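Local atomic coordinates of 5-carboxymethyl-2-hydroxymuconate delta-isomerase (PDB entry 4JJ9), a protein that probably catalyses the isomerisation of 5-carboxymethyl-2-hydroxymuconate, a step in the bacterial breakdown of homoprotocatechuate, and assembles as a trimer. Residues Leu26-Ser31 against Gly97-Asn102. Residues are numbered along the deposited sequence; the frame is centred on the assembly and turned at random.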
loop_
_atom_site.group_PDB
_atom_site.type_symbol
_atom_site.label_atom_id
_atom_site.label_comp_id
_atom_site.label_asym_id
_atom_site.label_seq_id
_atom_site.Cartn_x
_atom_site.Cartn_y
_atom_site.Cartn_z
ATOM N N LEU A 26 -1.890 -7.499 7.853
ATOM C CA LEU A 26 -1.952 -6.225 8.539
ATOM C C LEU A 26 -0.697 -5.456 8.166
ATOM O O LEU A 26 0.413 -5.900 8.449
ATOM C CB LEU A 26 -2.082 -6.446 10.052
ATOM C CG LEU A 26 -1.823 -5.383 11.127
ATOM C CD1 LEU A 26 -2.045 -3.941 10.688
ATOM C CD2 LEU A 26 -2.663 -5.716 12.377
ATOM N N VAL A 27 -0.891 -4.326 7.489
ATOM C CA VAL A 27 0.214 -3.470 7.071
ATOM C C VAL A 27 0.211 -2.214 7.921
ATOM O O VAL A 27 -0.834 -1.600 8.128
ATOM C CB VAL A 27 0.117 -3.111 5.573
ATOM C CG1 VAL A 27 1.280 -2.192 5.133
ATOM C CG2 VAL A 27 0.098 -4.376 4.741
ATOM N N ILE A 28 1.386 -1.862 8.429
ATOM C CA ILE A 28 1.573 -0.624 9.168
ATOM C C ILE A 28 2.423 0.336 8.338
ATOM O O ILE A 28 3.534 0.002 7.922
ATOM C CB ILE A 28 2.265 -0.841 10.530
ATOM C CG1 ILE A 28 1.616 -2.000 11.309
ATOM C CG2 ILE A 28 2.239 0.472 11.321
ATOM C CD1 ILE A 28 2.301 -2.291 12.659
ATOM N N LEU A 29 1.874 1.516 8.078
ATOM C CA LEU A 29 2.613 2.595 7.425
ATOM C C LEU A 29 2.825 3.668 8.483
ATOM O O LEU A 29 1.855 4.166 9.053
ATOM C CB LEU A 29 1.814 3.169 6.256
ATOM C CG LEU A 29 1.302 2.188 5.204
ATOM C CD1 LEU A 29 0.617 2.988 4.105
ATOM C CD2 LEU A 29 2.464 1.366 4.640
ATOM N N TYR A 30 4.079 4.014 8.746
ATOM C CA TYR A 30 4.382 4.950 9.824
ATOM C C TYR A 30 5.537 5.883 9.492
ATOM O O TYR A 30 6.359 5.587 8.622
ATOM C CB TYR A 30 4.630 4.204 11.145
ATOM C CG TYR A 30 5.863 3.331 11.178
ATOM C CD1 TYR A 30 5.853 2.047 10.610
ATOM C CD2 TYR A 30 7.033 3.776 11.800
ATOM C CE1 TYR A 30 6.988 1.234 10.658
ATOM C CE2 TYR A 30 8.165 2.974 11.860
ATOM C CZ TYR A 30 8.135 1.705 11.278
ATOM O OH TYR A 30 9.260 0.926 11.321
ATOM N N SER A 31 5.580 7.028 10.168
ATOM C CA SER A 31 6.677 7.969 9.982
ATOM C C SER A 31 7.986 7.400 10.558
ATOM O O SER A 31 8.008 6.841 11.659
ATOM C CB SER A 31 6.333 9.331 10.607
ATOM O OG SER A 31 6.025 9.186 11.985
ATOM N N GLY A 97 4.662 12.293 15.079
ATOM C CA GLY A 97 4.707 11.006 14.379
ATOM C C GLY A 97 3.318 10.562 13.968
ATOM O O GLY A 97 2.318 11.153 14.373
ATOM N N PHE A 98 3.248 9.518 13.142
ATOM C CA PHE A 98 1.952 8.942 12.766
ATOM C C PHE A 98 2.175 7.475 12.452
ATOM O O PHE A 98 3.205 7.115 11.888
ATOM C CB PHE A 98 1.318 9.661 11.550
ATOM C CG PHE A 98 -0.207 9.657 11.559
ATOM C CD1 PHE A 98 -0.923 8.492 11.288
ATOM C CD2 PHE A 98 -0.919 10.830 11.842
ATOM C CE1 PHE A 98 -2.323 8.486 11.326
ATOM C CE2 PHE A 98 -2.317 10.840 11.871
ATOM C CZ PHE A 98 -3.020 9.661 11.618
ATOM N N ALA A 99 1.231 6.630 12.865
ATOM C CA ALA A 99 1.170 5.247 12.376
ATOM C C ALA A 99 -0.247 4.937 11.895
ATOM O O ALA A 99 -1.233 5.266 12.568
ATOM C CB ALA A 99 1.621 4.248 13.447
ATOM N N TYR A 100 -0.330 4.358 10.700
ATOM C CA TYR A 100 -1.592 3.931 10.099
ATOM C C TYR A 100 -1.562 2.417 9.954
ATOM O O TYR A 100 -0.694 1.873 9.262
ATOM C CB TYR A 100 -1.789 4.583 8.715
ATOM C CG TYR A 100 -2.993 4.037 7.967
ATOM C CD1 TYR A 100 -4.287 4.245 8.451
ATOM C CD2 TYR A 100 -2.834 3.257 6.809
ATOM C CE1 TYR A 100 -5.403 3.732 7.788
ATOM C CE2 TYR A 100 -3.952 2.742 6.132
ATOM C CZ TYR A 100 -5.223 2.980 6.631
ATOM O OH TYR A 100 -6.332 2.475 5.983
ATOM N N LEU A 101 -2.503 1.739 10.610
ATOM C CA LEU A 101 -2.574 0.275 10.602
ATOM C C LEU A 101 -3.791 -0.152 9.791
ATOM O O LEU A 101 -4.891 0.367 9.983
ATOM C CB LEU A 101 -2.698 -0.270 12.038
ATOM C CG LEU A 101 -1.535 -0.134 13.032
ATOM C CD1 LEU A 101 -1.303 1.332 13.390
ATOM C CD2 LEU A 101 -1.881 -0.928 14.282
ATOM N N ASN A 102 -3.588 -1.080 8.859
ATOM C CA ASN A 102 -4.675 -1.534 8.013
ATOM C C ASN A 102 -4.688 -3.050 7.983
ATOM O O ASN A 102 -3.702 -3.670 7.585
ATOM C CB ASN A 102 -4.516 -0.955 6.596
ATOM C CG ASN A 102 -5.632 -1.384 5.652
ATOM O OD1 ASN A 102 -5.650 -2.523 5.178
ATOM N ND2 ASN A 102 -6.542 -0.467 5.348
#
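Ile28 and Leu101, an antiparallel non-hydrogen-bonded pair, lie side by side and point the same way, Ile28 CG1 resting 4.0 Å from Leu101 CG. Leu26 joins the same layer: chi1 of 164° sets its CG anti to the backbone N, and an unusual chi2 of 27° brings CD1 to 4.0 Å from Leu101 CB. These branched apolar chains suit a face roofed by helices, with Leu47 over Ile28 and Leu101 and Ile121 over Leu26. Further along, Ala99 CB lies 3.8 Å from Tyr30 CB, another non-hydrogen-bonded pair; the Tyr30 ring turns away and its OH is hydrogen-bonded to Asp35.

On the other face Leu29 CD1 meets the Tyr100 ring at its edge, 4.4 Å from Tyr100 CD2. Asn102 ND2 donates to Tyr100 OH over 3.0 Å; on strand 138-146, Gln143 also bonds Tyr100 OH and Asp145 bonds Asn102 ND2. His25 of the second subunit meets the Tyr100 ring.

Five backbone-to-backbone bonds join the strands; Ser31 OG, on a short side chain, accepts from Phe98 N at 3.0 Å and also bonds Asn33. This is the antiparallel centre of a four-stranded mixed sheet, helices on one face and neighbouring subunits against the other, as in trimers of the tautomerase superfamily.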